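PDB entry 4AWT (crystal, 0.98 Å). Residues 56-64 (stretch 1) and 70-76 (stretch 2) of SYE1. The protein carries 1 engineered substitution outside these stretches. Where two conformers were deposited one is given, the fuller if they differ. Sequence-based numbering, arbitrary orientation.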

# COMPACT_ATOMS: atom_id res chain seq x y z
N SER A 56 7.13 0.77 -0.96
CA SER A 56 7.21 1.82 0.02
C SER A 56 5.94 1.89 0.84
O SER A 56 4.85 1.56 0.41
CB SER A 56 7.44 3.19 -0.61
OG SER A 56 6.26 3.77 -1.15
N GLU A 57 6.10 2.46 2.05
CA GLU A 57 4.98 2.99 2.78
C GLU A 57 4.14 3.88 1.89
O GLU A 57 4.63 4.52 0.95
CB GLU A 57 5.46 3.77 4.00
CG GLU A 57 6.33 5.01 3.69
CD GLU A 57 7.29 5.24 4.84
OE1 GLU A 57 6.86 5.65 5.94
OE2 GLU A 57 8.50 5.00 4.64
N GLY A 58 2.86 4.00 2.23
CA GLY A 58 2.00 4.91 1.46
C GLY A 58 2.61 6.29 1.42
O GLY A 58 3.07 6.85 2.41
N THR A 59 2.55 6.89 0.22
CA THR A 59 3.10 8.22 0.01
C THR A 59 2.03 9.05 -0.68
O THR A 59 1.53 8.73 -1.76
CB THR A 59 4.45 8.14 -0.72
OG1 THR A 59 5.02 9.44 -0.83
CG2 THR A 59 4.46 7.53 -2.08
N GLN A 60 1.60 10.10 -0.00
CA GLN A 60 0.42 10.85 -0.45
C GLN A 60 0.71 11.60 -1.74
O GLN A 60 1.77 12.21 -1.95
CB GLN A 60 -0.11 11.80 0.61
CG GLN A 60 0.86 12.87 1.10
CD GLN A 60 1.65 12.47 2.30
OE1 GLN A 60 1.76 11.27 2.63
NE2 GLN A 60 2.28 13.41 2.97
N ILE A 61 -0.31 11.62 -2.62
CA ILE A 61 -0.21 12.20 -3.93
C ILE A 61 -0.47 13.71 -3.96
O ILE A 61 -0.26 14.33 -4.99
CB ILE A 61 -1.15 11.48 -4.92
CG1 ILE A 61 -2.62 11.71 -4.58
CG2 ILE A 61 -0.80 10.02 -5.02
CD1 ILE A 61 -3.60 11.11 -5.56
N SER A 62 -0.91 14.27 -2.85
CA SER A 62 -1.26 15.68 -2.80
C SER A 62 -1.42 16.05 -1.33
O SER A 62 -1.49 15.15 -0.45
CB SER A 62 -2.58 15.96 -3.50
OG SER A 62 -3.64 15.42 -2.71
N PRO A 63 -1.54 17.34 -1.01
CA PRO A 63 -1.75 17.72 0.38
C PRO A 63 -3.00 17.15 1.01
O PRO A 63 -3.02 16.94 2.23
CB PRO A 63 -1.79 19.26 0.30
CG PRO A 63 -0.94 19.59 -0.89
CD PRO A 63 -1.22 18.48 -1.88
N THR A 64 -4.07 16.97 0.23
CA THR A 64 -5.34 16.53 0.78
C THR A 64 -5.56 15.02 0.70
O THR A 64 -6.59 14.52 1.07
CB THR A 64 -6.54 17.27 0.14
OG1 THR A 64 -6.52 17.10 -1.25
CG2 THR A 64 -6.48 18.76 0.46
N TRP A 70 3.11 13.08 9.43
CA TRP A 70 4.53 12.84 9.14
C TRP A 70 4.73 11.73 8.10
O TRP A 70 5.83 11.16 8.03
CB TRP A 70 5.39 12.56 10.38
CG TRP A 70 5.07 13.46 11.55
CD1 TRP A 70 5.03 14.85 11.52
CD2 TRP A 70 4.73 13.05 12.86
NE1 TRP A 70 4.71 15.30 12.77
CE2 TRP A 70 4.50 14.22 13.61
CE3 TRP A 70 4.59 11.81 13.45
CZ2 TRP A 70 4.15 14.14 14.94
CZ3 TRP A 70 4.24 11.72 14.77
CH2 TRP A 70 4.02 12.89 15.51
N THR A 71 3.74 11.43 7.27
CA THR A 71 3.96 10.51 6.17
C THR A 71 4.59 11.24 5.01
O THR A 71 4.32 12.44 4.77
CB THR A 71 2.67 9.78 5.76
OG1 THR A 71 1.68 10.72 5.27
CG2 THR A 71 2.05 9.07 6.94
N PRO A 72 5.47 10.60 4.25
CA PRO A 72 6.17 11.27 3.17
C PRO A 72 5.28 11.47 1.98
O PRO A 72 4.55 10.57 1.59
CB PRO A 72 7.29 10.26 2.81
CG PRO A 72 6.67 8.91 3.17
CD PRO A 72 5.90 9.19 4.44
N GLY A 73 5.36 12.64 1.34
CA GLY A 73 4.66 12.87 0.11
C GLY A 73 5.47 12.54 -1.11
O GLY A 73 6.66 12.25 -1.06
N ILE A 74 4.80 12.64 -2.29
CA ILE A 74 5.44 12.41 -3.56
C ILE A 74 5.02 13.43 -4.59
O ILE A 74 4.98 13.14 -5.79
CB ILE A 74 5.31 10.94 -4.02
CG1 ILE A 74 6.30 10.54 -5.10
CG2 ILE A 74 3.87 10.60 -4.38
CD1 ILE A 74 6.58 9.05 -5.12
N TYR A 75 4.71 14.65 -4.15
CA TYR A 75 4.22 15.69 -5.03
C TYR A 75 5.11 16.94 -5.12
O TYR A 75 4.90 17.70 -6.08
CB TYR A 75 2.75 16.08 -4.70
CG TYR A 75 2.53 16.54 -3.32
CD1 TYR A 75 2.68 17.89 -2.97
CD2 TYR A 75 2.20 15.67 -2.27
CE1 TYR A 75 2.51 18.33 -1.68
CE2 TYR A 75 2.03 16.09 -0.99
CZ TYR A 75 2.19 17.46 -0.70
OH TYR A 75 2.05 17.89 0.60
N THR A 76 6.04 17.18 -4.24
CA THR A 76 6.93 18.34 -4.38
C THR A 76 8.29 17.92 -4.88
O THR A 76 8.70 16.75 -4.75
CB THR A 76 7.09 19.07 -3.06
OG1 THR A 76 7.88 18.25 -2.18
CG2 THR A 76 5.77 19.46 -2.38
O HOH W 1 1.69 16.31 2.79

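The end of a strand and the loop after it (stretch 1) meet an irregular segment (stretch 2) at about 60°, burying 532 Å² between them, to which Tyr 75, Gln 60 and Pro 72 contribute the largest shares. Gln 60 joins the two stretches through both backbone and side chain. Gln 60 O accepts a hydrogen bond from Ile 74 N (3.1 Å), while the side-chain amide binds Thr 71 twice: Thr 71 OG1 donates to Gln 60 OE1 (2.7 Å), and Gln 60 NE2 donates to Thr 71 O (2.9 Å). NE2 also donates to a water (3.0 Å from Gln 60 NE2) that lies 2.7 Å from Tyr 75 OH, linking the two side chains.

Pro 72 has no amide hydrogen to give, but its carbonyl is well used: Thr 59 OG1 donates to Pro 72 O (2.7 Å), Gln 60 N adds a weak bond to the same oxygen (3.4 Å), and Thr 59 CA approaches it at 3.2 Å. Pro 72 CG packs 3.9 Å from Glu 57 CG, the aliphatic part of that side chain.

Tyr 75 packs through its ring. Pro 63 CD sits over one face, 3.9 Å from the ring centroid, a CH-pi contact, whereas Gln 60 O lies at the edge, 3.5 Å from Tyr 75 CD2.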